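Local coordinates for uracil-DNA glycosylase (Nitratifractor salsuginis, PDB 5X3G), which belongs to the uracil-DNA glycosylase family and folds as a single-chain alpha/beta protein around a four-stranded parallel beta-sheet, at residues A[128-133]-A[141-146]; A[104-109]-A[118-123]; A[226-231]-A[244-249]. All coordinates share one frame; numbering follows the deposited sequence.

Contact 1: residues A[128-133]-A[141-146]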
ATOM      1  N   GLY A 128       2.883   0.382 -23.081  1.00 34.33           N
ATOM      2  CA  GLY A 128       2.708   0.378 -24.519  1.00 38.79           C
ATOM      3  C   GLY A 128       1.477  -0.339 -25.025  1.00 43.62           C
ATOM      4  O   GLY A 128       1.466  -0.776 -26.181  1.00 40.43           O
ATOM      5  N   SER A 129       0.443  -0.485 -24.199  1.00 30.86           N
ATOM      6  CA  SER A 129      -0.812  -1.079 -24.642  1.00 32.39           C
ATOM      7  C   SER A 129      -1.777  -0.022 -25.166  1.00 36.09           C
ATOM      8  O   SER A 129      -2.399  -0.208 -26.216  1.00 39.01           O
ATOM      9  CB  SER A 129      -1.459  -1.867 -23.499  1.00 28.81           C
ATOM     10  OG  SER A 129      -0.690  -3.012 -23.166  1.00 40.45           O
ATOM     11  N   LEU A 130      -1.908   1.089 -24.449  1.00 35.65           N
ATOM     12  CA  LEU A 130      -2.808   2.169 -24.821  1.00 37.62           C
ATOM     13  C   LEU A 130      -2.018   3.340 -25.383  1.00 41.50           C
ATOM     14  O   LEU A 130      -0.892   3.608 -24.951  1.00 39.92           O
ATOM     15  CB  LEU A 130      -3.621   2.658 -23.618  1.00 27.83           C
ATOM     16  CG  LEU A 130      -4.729   1.796 -23.017  1.00 38.80           C
ATOM     17  CD1 LEU A 130      -5.251   2.447 -21.740  1.00 24.81           C
ATOM     18  CD2 LEU A 130      -5.851   1.610 -24.018  1.00 33.93           C
ATOM     19  N   ASP A 131      -2.616   4.035 -26.340  1.00 37.93           N
ATOM     20  CA  ASP A 131      -2.138   5.362 -26.680  1.00 37.99           C
ATOM     21  C   ASP A 131      -2.400   6.282 -25.492  1.00 37.67           C
ATOM     22  O   ASP A 131      -3.503   6.256 -24.929  1.00 36.94           O
ATOM     23  CB  ASP A 131      -2.844   5.882 -27.934  1.00 37.39           C
ATOM     24  CG  ASP A 131      -2.266   7.196 -28.439  1.00 47.85           C
ATOM     25  OD1 ASP A 131      -2.176   8.163 -27.657  1.00 43.18           O
ATOM     26  OD2 ASP A 131      -1.899   7.261 -29.630  1.00 48.17           O
ATOM     27  N   PRO A 132      -1.420   7.083 -25.066  1.00 33.39           N
ATOM     28  CA  PRO A 132      -1.660   7.990 -23.932  1.00 35.72           C
ATOM     29  C   PRO A 132      -2.794   8.974 -24.166  1.00 41.09           C
ATOM     30  O   PRO A 132      -3.356   9.491 -23.194  1.00 34.89           O
ATOM     31  CB  PRO A 132      -0.313   8.710 -23.765  1.00 37.97           C
ATOM     32  CG  PRO A 132       0.410   8.501 -25.071  1.00 35.59           C
ATOM     33  CD  PRO A 132      -0.035   7.163 -25.559  1.00 40.33           C
ATOM     34  N   ARG A 133      -3.159   9.235 -25.422  1.00 32.68           N
ATOM     35  CA  ARG A 133      -4.218  10.187 -25.730  1.00 44.53           C
ATOM     36  C   ARG A 133      -5.610   9.592 -25.577  1.00 41.41           C
ATOM     37  O   ARG A 133      -6.577  10.346 -25.418  1.00 45.13           O
ATOM     38  CB  ARG A 133      -4.051  10.700 -27.158  1.00 52.33           C
ATOM     39  CG  ARG A 133      -2.691  11.299 -27.453  1.00 52.41           C
ATOM     40  CD  ARG A 133      -2.716  12.015 -28.785  1.00 49.69           C
ATOM     41  NE  ARG A 133      -2.216  11.148 -29.847  1.00 49.43           N
ATOM     42  CZ  ARG A 133      -1.722  11.583 -31.000  1.00 60.12           C
ATOM     43  NH1 ARG A 133      -1.659  12.883 -31.248  1.00 58.95           N
ATOM     44  NH2 ARG A 133      -1.294  10.716 -31.907  1.00 59.14           N
ATOM     45  N   ALA A 141     -11.423  -1.874 -23.852  1.00 37.67           N
ATOM     46  CA  ALA A 141     -12.121  -3.092 -24.249  1.00 41.96           C
ATOM     47  C   ALA A 141     -11.484  -3.710 -25.487  1.00 34.34           C
ATOM     48  O   ALA A 141     -11.399  -4.939 -25.605  1.00 35.15           O
ATOM     49  CB  ALA A 141     -13.600  -2.794 -24.496  1.00 40.71           C
ATOM     50  N   ALA A 142     -11.013  -2.874 -26.413  1.00 42.02           N
ATOM     51  CA  ALA A 142     -10.352  -3.382 -27.608  1.00 35.57           C
ATOM     52  C   ALA A 142      -9.008  -4.039 -27.318  1.00 39.55           C
ATOM     53  O   ALA A 142      -8.459  -4.695 -28.210  1.00 35.69           O
ATOM     54  CB  ALA A 142     -10.164  -2.251 -28.621  1.00 39.80           C
ATOM     55  N   LEU A 143      -8.466  -3.889 -26.109  1.00 42.56           N
ATOM     56  CA  LEU A 143      -7.157  -4.456 -25.803  1.00 32.06           C
ATOM     57  C   LEU A 143      -7.188  -5.976 -25.725  1.00 38.79           C
ATOM     58  O   LEU A 143      -8.108  -6.572 -25.156  1.00 35.39           O
ATOM     59  CB  LEU A 143      -6.613  -3.892 -24.490  1.00 31.24           C
ATOM     60  CG  LEU A 143      -5.504  -2.845 -24.597  1.00 37.46           C
ATOM     61  CD1 LEU A 143      -4.295  -3.476 -25.265  1.00 42.65           C
ATOM     62  CD2 LEU A 143      -5.944  -1.636 -25.371  1.00 40.51           C
ATOM     63  N   ASP A 144      -6.159  -6.594 -26.301  1.00 37.55           N
ATOM     64  CA  ASP A 144      -5.832  -7.993 -26.060  1.00 39.41           C
ATOM     65  C   ASP A 144      -5.265  -8.101 -24.649  1.00 37.55           C
ATOM     66  O   ASP A 144      -4.164  -7.612 -24.376  1.00 36.78           O
ATOM     67  CB  ASP A 144      -4.831  -8.482 -27.103  1.00 37.26           C
ATOM     68  CG  ASP A 144      -4.582  -9.978 -27.033  1.00 41.27           C
ATOM     69  OD1 ASP A 144      -4.928 -10.608 -26.014  1.00 44.48           O
ATOM     70  OD2 ASP A 144      -4.020 -10.525 -28.006  1.00 51.41           O
ATOM     71  N   LYS A 145      -6.012  -8.736 -23.749  1.00 25.29           N
ATOM     72  CA  LYS A 145      -5.644  -8.812 -22.341  1.00 33.13           C
ATOM     73  C   LYS A 145      -5.190 -10.208 -21.931  1.00 42.21           C
ATOM     74  O   LYS A 145      -5.171 -10.521 -20.737  1.00 38.74           O
ATOM     75  CB  LYS A 145      -6.818  -8.366 -21.468  1.00 31.98           C
ATOM     76  CG  LYS A 145      -7.360  -6.994 -21.816  1.00 38.59           C
ATOM     77  CD  LYS A 145      -8.649  -6.716 -21.066  1.00 33.45           C
ATOM     78  CE  LYS A 145      -9.361  -5.519 -21.656  1.00 37.78           C
ATOM     79  NZ  LYS A 145      -9.484  -5.637 -23.139  1.00 34.98           N
ATOM     80  N   THR A 146      -4.819 -11.052 -22.897  1.00 38.24           N
ATOM     81  CA  THR A 146      -4.471 -12.431 -22.570  1.00 35.18           C
ATOM     82  C   THR A 146      -3.198 -12.523 -21.737  1.00 36.32           C
ATOM     83  O   THR A 146      -3.019 -13.493 -20.992  1.00 38.77           O
ATOM     84  CB  THR A 146      -4.326 -13.254 -23.848  1.00 37.40           C
ATOM     85  OG1 THR A 146      -3.339 -12.655 -24.696  1.00 41.20           O
ATOM     86  CG2 THR A 146      -5.658 -13.332 -24.588  1.00 45.87           C
TER
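Two leucines meet here through different torsions: Leu130 holds CG beside its own backbone N (chi1 -71°), whereas Leu143 is turned to a chi1 of -105°, well away from a staggered position. A Schellman motif at Gly128 ends helix 114-126 and releases the chain into segment 128-133; the short helix 137-141 follows, and the loop after it, segment 141-146, brings Leu143 back against the first loop.

The two side chains cross obliquely, and the touching branches are Leu130 CD2 and Leu143 CD2, 3.5 Å apart, a close methyl pair. The other methyl of Leu143 works on a neighbouring target, with CD1 lying 3.7 Å from Ser129 CB. The fork of Leu143 thus straddles the chain between two consecutive residues, CD1 and CD2 each lying 3.9 Å from Ser129 O. Ser129 meets the leucine with CB, while its OG is hydrogen-bonded to Arg127 NH1. Leu130 is the buried member of the group and packs on both helices, on Leu124 and Val125 of 114-126 and on Ala139 and Ile140 of 137-141.

No hydrogen bond crosses between the segments. Within 141-146, Lys145 folds its chain back so that NZ donates to Leu143 O at 2.6 Å; outside the segment, NZ also bonds to Ile140 O in the short helix. Asp144 forms an Asx turn: its OD1 accepts from Thr146 N at 3.2 Å and from Thr146 OG1 at 2.9 Å, both donors approaching from the same face of the carboxylate.

Contact 2: residues A[104-109]-A[118-123]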
ATOM      1  N   ARG A 104     -16.721  -4.479 -21.111  1.00 39.65           N
ATOM      2  CA  ARG A 104     -16.999  -3.104 -21.500  1.00 43.98           C
ATOM      3  C   ARG A 104     -15.766  -2.222 -21.351  1.00 45.58           C
ATOM      4  O   ARG A 104     -15.743  -1.086 -21.840  1.00 46.73           O
ATOM      5  CB  ARG A 104     -18.155  -2.591 -20.649  1.00 56.50           C
ATOM      6  CG  ARG A 104     -19.413  -3.427 -20.815  1.00 64.82           C
ATOM      7  CD  ARG A 104     -20.055  -3.762 -19.476  1.00 58.87           C
ATOM      8  NE  ARG A 104     -20.496  -2.589 -18.733  1.00 70.95           N
ATOM      9  CZ  ARG A 104     -20.133  -2.317 -17.484  1.00 75.32           C
ATOM     10  NH1 ARG A 104     -20.594  -1.230 -16.882  1.00 81.23           N
ATOM     11  NH2 ARG A 104     -19.312  -3.132 -16.835  1.00 74.22           N
ATOM     12  N   GLY A 105     -14.732  -2.731 -20.687  1.00 38.78           N
ATOM     13  CA  GLY A 105     -13.529  -1.970 -20.412  1.00 34.02           C
ATOM     14  C   GLY A 105     -12.967  -2.344 -19.059  1.00 33.73           C
ATOM     15  O   GLY A 105     -12.646  -3.511 -18.818  1.00 29.59           O
ATOM     16  N   LEU A 106     -12.854  -1.370 -18.161  1.00 34.98           N
ATOM     17  CA  LEU A 106     -12.529  -1.661 -16.773  1.00 30.05           C
ATOM     18  C   LEU A 106     -13.793  -2.046 -16.014  1.00 38.48           C
ATOM     19  O   LEU A 106     -14.901  -1.616 -16.352  1.00 32.53           O
ATOM     20  CB  LEU A 106     -11.866  -0.455 -16.108  1.00 37.96           C
ATOM     21  CG  LEU A 106     -10.560   0.040 -16.733  1.00 38.47           C
ATOM     22  CD1 LEU A 106     -10.226   1.433 -16.225  1.00 29.30           C
ATOM     23  CD2 LEU A 106      -9.418  -0.924 -16.449  1.00 34.65           C
ATOM     24  N   SER A 107     -13.620  -2.867 -14.979  1.00 27.21           N
ATOM     25  CA  SER A 107     -14.755  -3.314 -14.188  1.00 34.03           C
ATOM     26  C   SER A 107     -15.381  -2.140 -13.438  1.00 37.40           C
ATOM     27  O   SER A 107     -14.817  -1.045 -13.347  1.00 29.95           O
ATOM     28  CB  SER A 107     -14.330  -4.402 -13.204  1.00 24.50           C
ATOM     29  OG  SER A 107     -13.538  -3.861 -12.160  1.00 33.26           O
ATOM     30  N   ARG A 108     -16.575  -2.383 -12.893  1.00 32.83           N
ATOM     31  CA  ARG A 108     -17.276  -1.336 -12.159  1.00 35.34           C
ATOM     32  C   ARG A 108     -16.517  -0.943 -10.899  1.00 36.01           C
ATOM     33  O   ARG A 108     -16.428   0.244 -10.563  1.00 32.77           O
ATOM     34  CB  ARG A 108     -18.692  -1.797 -11.814  1.00 42.62           C
ATOM     35  N   GLU A 109     -15.950  -1.924 -10.193  1.00 36.61           N
ATOM     36  CA  GLU A 109     -15.250  -1.619  -8.950  1.00 31.96           C
ATOM     37  C   GLU A 109     -13.943  -0.877  -9.205  1.00 28.65           C
ATOM     38  O   GLU A 109     -13.534  -0.054  -8.380  1.00 32.13           O
ATOM     39  CB  GLU A 109     -14.998  -2.900  -8.158  1.00 33.56           C
ATOM     40  CG  GLU A 109     -16.231  -3.424  -7.436  1.00 42.38           C
ATOM     41  CD  GLU A 109     -16.881  -2.383  -6.542  1.00 50.03           C
ATOM     42  OE1 GLU A 109     -18.130  -2.327  -6.507  1.00 57.82           O
ATOM     43  OE2 GLU A 109     -16.150  -1.622  -5.872  1.00 40.53           O
ATOM     44  N   ASN A 118      -7.177   5.433 -12.352  1.00 21.62           N
ATOM     45  CA  ASN A 118      -6.168   6.203 -13.069  1.00 26.10           C
ATOM     46  C   ASN A 118      -4.806   5.522 -13.037  1.00 23.35           C
ATOM     47  O   ASN A 118      -4.048   5.618 -14.009  1.00 23.78           O
ATOM     48  CB  ASN A 118      -6.082   7.616 -12.496  1.00 29.99           C
ATOM     49  CG  ASN A 118      -7.334   8.432 -12.770  1.00 31.79           C
ATOM     50  OD1 ASN A 118      -7.989   8.255 -13.798  1.00 33.75           O
ATOM     51  ND2 ASN A 118      -7.670   9.332 -11.853  1.00 23.73           N
ATOM     52  N   PHE A 119      -4.479   4.822 -11.946  1.00 25.47           N
ATOM     53  CA  PHE A 119      -3.205   4.110 -11.885  1.00 19.06           C
ATOM     54  C   PHE A 119      -3.162   2.977 -12.899  1.00 23.37           C
ATOM     55  O   PHE A 119      -2.127   2.739 -13.530  1.00 21.30           O
ATOM     56  CB  PHE A 119      -2.962   3.567 -10.474  1.00 25.57           C
ATOM     57  CG  PHE A 119      -1.635   2.872 -10.315  1.00 24.75           C
ATOM     58  CD1 PHE A 119      -0.517   3.584  -9.921  1.00 25.16           C
ATOM     59  CD2 PHE A 119      -1.501   1.512 -10.552  1.00 17.91           C
ATOM     60  CE1 PHE A 119       0.709   2.958  -9.774  1.00 20.65           C
ATOM     61  CE2 PHE A 119      -0.276   0.884 -10.406  1.00 24.04           C
ATOM     62  CZ  PHE A 119       0.828   1.608 -10.016  1.00 27.19           C
ATOM     63  N   ILE A 120      -4.278   2.266 -13.063  1.00 25.13           N
ATOM     64  CA  ILE A 120      -4.317   1.151 -14.003  1.00 19.99           C
ATOM     65  C   ILE A 120      -4.260   1.657 -15.438  1.00 28.42           C
ATOM     66  O   ILE A 120      -3.560   1.084 -16.283  1.00 21.91           O
ATOM     67  CB  ILE A 120      -5.565   0.287 -13.750  1.00 20.00           C
ATOM     68  CG1 ILE A 120      -5.432  -0.472 -12.425  1.00 19.88           C
ATOM     69  CG2 ILE A 120      -5.790  -0.669 -14.909  1.00 15.72           C
ATOM     70  CD1 ILE A 120      -6.708  -1.158 -11.994  1.00 25.94           C
ATOM     71  N   LYS A 121      -4.987   2.738 -15.740  1.00 22.03           N
ATOM     72  CA  LYS A 121      -4.839   3.354 -17.057  1.00 27.24           C
ATOM     73  C   LYS A 121      -3.400   3.804 -17.298  1.00 26.26           C
ATOM     74  O   LYS A 121      -2.858   3.619 -18.395  1.00 31.30           O
ATOM     75  CB  LYS A 121      -5.800   4.532 -17.205  1.00 22.73           C
ATOM     76  CG  LYS A 121      -7.259   4.142 -17.320  1.00 24.02           C
ATOM     77  CD  LYS A 121      -8.128   5.377 -17.475  1.00 34.41           C
ATOM     78  CE  LYS A 121      -9.601   5.025 -17.476  1.00 26.98           C
ATOM     79  NZ  LYS A 121     -10.440   6.242 -17.665  1.00 31.55           N
HETATM   80  N   MSE A 122      -2.772   4.406 -16.288  1.00 29.35           N
HETATM   81  CA  MSE A 122      -1.375   4.844 -16.351  1.00 23.78           C
HETATM   82  C   MSE A 122      -0.467   3.670 -16.701  1.00 26.52           C
HETATM   83  O   MSE A 122       0.403   3.791 -17.559  1.00 27.40           O
HETATM   84  CB  MSE A 122      -0.942   5.483 -15.014  1.00 25.45           C
HETATM   85  CG  MSE A 122       0.520   5.985 -14.941  1.00 29.02           C
HETATM   86 SE   MSE A 122       1.880   4.578 -14.762  1.00 33.81          SE
HETATM   87  CE  MSE A 122       1.400   3.889 -13.003  1.00 24.36           C
ATOM     88  N   ALA A 123      -0.672   2.536 -16.025  1.00 23.36           N
ATOM     89  CA  ALA A 123       0.159   1.367 -16.290  1.00 20.16           C
ATOM     90  C   ALA A 123      -0.078   0.827 -17.695  1.00 26.26           C
ATOM     91  O   ALA A 123       0.867   0.393 -18.366  1.00 21.19           O
ATOM     92  CB  ALA A 123      -0.105   0.288 -15.242  1.00 23.78           C
TER
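Leu106 meets the helix 114-126 at Ile120 and Lys121, and the residues before and after it show how it is presented. Arg104 lies in the turn of a small antiparallel hairpin, strands 101-102 and 105-106. Gly105 follows with a positive phi of 144° and opens the second of these strands.

Leu106 then points its side chain at the helix, while its backbone N is hydrogen-bonded to Gln137 OE1. The backbones stay well apart, with Leu106 CA 9.1 Å from Ile120 CA, and the side chains bridge the interval. The two methyls of Leu106 divide the work. CD2 lies 3.9 Å from Ile120 CG2, the two side chains passing alongside one another and pointing opposite ways; the branch used by Ile120 is the one standing anti to its backbone N, with CG1 taking the place beside that N (chi1 -70°). CD1 lies 3.9 Å from Lys121 CE and 4.2 Å from Lys121 CG, so it rests against the methylenes of a fully extended lysine chain. Ile140 of helix 137-141 touches both Leu106 and Lys121, adding a third element to this buried cluster.

Ser107, next along, is the N-cap of helix 108-112: its OG is hydrogen-bonded to Val110 N and also to Glu99 O.

Across the two segments there is neither a hydrogen bond nor a charge pair. Cohesion probably rests on dispersion and the burial of hydrocarbon, to which Lys121 contributes through its carbon chain and not its ammonium group.

Contact 3: residues A[226-231]-A[244-249]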
ATOM      1  N   VAL A 226      11.015   9.546  -4.009  1.00 25.31           N
ATOM      2  CA  VAL A 226      10.434   9.891  -5.303  1.00 25.59           C
ATOM      3  C   VAL A 226       9.036  10.428  -5.024  1.00 34.88           C
ATOM      4  O   VAL A 226       8.174   9.693  -4.526  1.00 35.50           O
ATOM      5  CB  VAL A 226      10.380   8.690  -6.260  1.00 38.62           C
ATOM      6  CG1 VAL A 226       9.787   9.102  -7.601  1.00 27.14           C
ATOM      7  CG2 VAL A 226      11.765   8.102  -6.448  1.00 30.65           C
ATOM      8  N   ALA A 227       8.814  11.702  -5.330  1.00 32.92           N
ATOM      9  CA  ALA A 227       7.545  12.368  -5.064  1.00 27.44           C
ATOM     10  C   ALA A 227       6.755  12.502  -6.359  1.00 32.56           C
ATOM     11  O   ALA A 227       7.288  12.971  -7.371  1.00 30.42           O
ATOM     12  CB  ALA A 227       7.771  13.741  -4.430  1.00 27.59           C
ATOM     13  N   LEU A 228       5.487  12.095  -6.323  1.00 28.32           N
ATOM     14  CA  LEU A 228       4.645  12.063  -7.509  1.00 32.92           C
ATOM     15  C   LEU A 228       3.314  12.749  -7.249  1.00 31.58           C
ATOM     16  O   LEU A 228       2.858  12.877  -6.110  1.00 27.69           O
ATOM     17  CB  LEU A 228       4.360  10.629  -7.973  1.00 31.68           C
ATOM     18  CG  LEU A 228       5.488   9.772  -8.536  1.00 34.35           C
ATOM     19  CD1 LEU A 228       5.309   8.349  -8.061  1.00 42.18           C
ATOM     20  CD2 LEU A 228       5.492   9.830 -10.047  1.00 33.76           C
ATOM     21  N   GLU A 229       2.694  13.181  -8.344  1.00 27.89           N
ATOM     22  CA  GLU A 229       1.286  13.544  -8.330  1.00 31.17           C
ATOM     23  C   GLU A 229       0.450  12.363  -7.847  1.00 32.48           C
ATOM     24  O   GLU A 229       0.733  11.207  -8.175  1.00 28.54           O
ATOM     25  CB  GLU A 229       0.862  13.971  -9.736  1.00 37.38           C
ATOM     26  CG  GLU A 229      -0.621  14.157  -9.952  1.00 37.88           C
ATOM     27  CD  GLU A 229      -0.936  14.541 -11.384  1.00 33.64           C
ATOM     28  OE1 GLU A 229      -0.146  14.182 -12.284  1.00 37.43           O
ATOM     29  OE2 GLU A 229      -1.970  15.203 -11.608  1.00 41.98           O
ATOM     30  N   HIS A 230      -0.576  12.652  -7.051  1.00 26.73           N
ATOM     31  CA  HIS A 230      -1.413  11.583  -6.529  1.00 25.98           C
ATOM     32  C   HIS A 230      -2.267  10.992  -7.649  1.00 30.81           C
ATOM     33  O   HIS A 230      -2.827  11.734  -8.463  1.00 29.56           O
ATOM     34  CB  HIS A 230      -2.307  12.097  -5.399  1.00 25.06           C
ATOM     35  CG  HIS A 230      -2.922  11.008  -4.576  1.00 32.12           C
ATOM     36  ND1 HIS A 230      -4.008  10.274  -5.003  1.00 34.92           N
ATOM     37  CD2 HIS A 230      -2.594  10.518  -3.357  1.00 34.59           C
ATOM     38  CE1 HIS A 230      -4.327   9.384  -4.080  1.00 35.15           C
ATOM     39  NE2 HIS A 230      -3.484   9.512  -3.071  1.00 31.08           N
ATOM     40  N   PRO A 231      -2.388   9.661  -7.719  1.00 28.97           N
ATOM     41  CA  PRO A 231      -3.148   9.042  -8.821  1.00 24.00           C
ATOM     42  C   PRO A 231      -4.629   9.382  -8.821  1.00 26.42           C
ATOM     43  O   PRO A 231      -5.314   9.071  -9.806  1.00 31.73           O
ATOM     44  CB  PRO A 231      -2.921   7.539  -8.606  1.00 25.58           C
ATOM     45  CG  PRO A 231      -2.569   7.413  -7.151  1.00 29.30           C
ATOM     46  CD  PRO A 231      -1.801   8.655  -6.818  1.00 22.98           C
ATOM     47  N   GLU A 244       7.975   6.386 -15.804  1.00 27.86           N
ATOM     48  CA  GLU A 244       9.343   5.936 -15.599  1.00 31.54           C
ATOM     49  C   GLU A 244       9.508   5.181 -14.287  1.00 26.71           C
ATOM     50  O   GLU A 244      10.318   4.249 -14.214  1.00 28.73           O
ATOM     51  CB  GLU A 244      10.311   7.118 -15.659  1.00 31.12           C
ATOM     52  CG  GLU A 244      11.768   6.698 -15.544  1.00 46.80           C
ATOM     53  CD  GLU A 244      12.738   7.819 -15.852  1.00 50.61           C
ATOM     54  OE1 GLU A 244      12.279   8.928 -16.191  1.00 36.54           O
ATOM     55  OE2 GLU A 244      13.962   7.587 -15.754  1.00 59.26           O
ATOM     56  N   LEU A 245       8.754   5.545 -13.247  1.00 31.68           N
ATOM     57  CA  LEU A 245       8.880   4.808 -11.993  1.00 26.31           C
ATOM     58  C   LEU A 245       8.233   3.427 -12.084  1.00 28.05           C
ATOM     59  O   LEU A 245       8.861   2.416 -11.751  1.00 28.57           O
ATOM     60  CB  LEU A 245       8.272   5.607 -10.840  1.00 26.43           C
ATOM     61  CG  LEU A 245       8.201   4.851  -9.510  1.00 19.24           C
ATOM     62  CD1 LEU A 245       9.583   4.391  -9.077  1.00 23.26           C
ATOM     63  CD2 LEU A 245       7.575   5.719  -8.435  1.00 23.28           C
ATOM     64  N   PHE A 246       6.984   3.364 -12.542  1.00 28.15           N
ATOM     65  CA  PHE A 246       6.219   2.123 -12.503  1.00 26.86           C
ATOM     66  C   PHE A 246       6.345   1.290 -13.768  1.00 19.78           C
ATOM     67  O   PHE A 246       6.059   0.090 -13.729  1.00 26.80           O
ATOM     68  CB  PHE A 246       4.743   2.429 -12.246  1.00 21.48           C
ATOM     69  CG  PHE A 246       4.486   3.048 -10.909  1.00 31.42           C
ATOM     70  CD1 PHE A 246       4.629   2.305  -9.747  1.00 23.05           C
ATOM     71  CD2 PHE A 246       4.114   4.375 -10.808  1.00 28.97           C
ATOM     72  CE1 PHE A 246       4.400   2.877  -8.512  1.00 22.02           C
ATOM     73  CE2 PHE A 246       3.881   4.948  -9.576  1.00 19.25           C
ATOM     74  CZ  PHE A 246       4.027   4.203  -8.426  1.00 21.03           C
ATOM     75  N   GLY A 247       6.745   1.899 -14.879  1.00 22.68           N
ATOM     76  CA  GLY A 247       6.938   1.198 -16.129  1.00 27.44           C
ATOM     77  C   GLY A 247       7.756  -0.075 -16.007  1.00 27.11           C
ATOM     78  O   GLY A 247       7.317  -1.151 -16.420  1.00 20.57           O
ATOM     79  N   PRO A 248       8.964   0.019 -15.438  1.00 25.83           N
ATOM     80  CA  PRO A 248       9.802  -1.186 -15.299  1.00 22.73           C
ATOM     81  C   PRO A 248       9.184  -2.280 -14.453  1.00 26.67           C
ATOM     82  O   PRO A 248       9.654  -3.423 -14.504  1.00 26.52           O
ATOM     83  CB  PRO A 248      11.084  -0.645 -14.652  1.00 30.00           C
ATOM     84  CG  PRO A 248      11.133   0.777 -15.072  1.00 30.21           C
ATOM     85  CD  PRO A 248       9.707   1.236 -15.067  1.00 26.88           C
HETATM   86  N   MSE A 249       8.149  -1.975 -13.684  1.00 23.26           N
HETATM   87  CA  MSE A 249       7.530  -2.970 -12.828  1.00 19.53           C
HETATM   88  C   MSE A 249       6.558  -3.852 -13.593  1.00 23.38           C
HETATM   89  O   MSE A 249       6.298  -4.986 -13.189  1.00 25.05           O
HETATM   90  CB  MSE A 249       6.819  -2.287 -11.670  1.00 19.20           C
HETATM   91  CG  MSE A 249       7.719  -1.417 -10.829  1.00 28.99           C
HETATM   92 SE   MSE A 249       6.778  -0.914  -9.196  1.00 34.38          SE
HETATM   93  CE  MSE A 249       7.783   0.676  -8.695  1.00 23.60           C
TER
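Leu245 CD2 is the main bump of this interface. It projects from the helix towards two residues of the strand, Val226 and Leu228, whose side chains both point at the helix, while that of Ala227 between them points away. Against Val226 the meeting is tip to tip, with CG1 at 4.1 Å from Leu245 CD2. Leu228 comes closer, its CD1 lying 3.5 Å from the same Leu245 CD2, a methyl pair somewhat compressed.

Leu228 CD1 is itself a bump. It fits where Leu245 and Phe246 stand side by side, lying 4.0 Å from Phe246 CE2 and approaching the ring obliquely. Leu245 CD2 forms one lip of this hollow and Phe246 CE2 the other.

Strand 225-228 is an outermost strand of the parallel sheet in this alpha/beta fold, and helix 240-246, next after it in the chain, packs on the side chains from one of its faces. Backbone hydrogen bonds join Val226 and Leu228 to strand 203-207, and Leu228 also touches Ile205 and Phe207 there.

The torsion of Leu245 sets the position of the bump: CG stands anti to the backbone N (chi1 173°), which carries CD2 out to the strand. The same methyl reaches over its neighbour in the helix, where Leu245 CD2 lies 3.8 Å above one face of the Phe246 ring, displaced towards the rim.

How the contacts relate
Contact 2 is the buried one; contacts 1 and 3 are only partly so, and the centre of contact 1 lies farthest out, about 25 Å from the centre of the chain. All three meet through hydrocarbon, but only contact 3 adds an aromatic ring, and only it involves the parallel sheet. Helix 114-126 links them: contact 2 uses it directly, the first loop of contact 1 leaves its end, and its Phe119 and Met122 pack on Phe246 of contact 3, Phe119 edge-to-face. Asn118 ND2 also makes a probable hydrogen bond to Pro231 O. Contacts 1 and 2 touch where Ala141 CB meets Arg104 O, whereas contacts 1 and 3 stay about 8 Å apart at their nearest atoms.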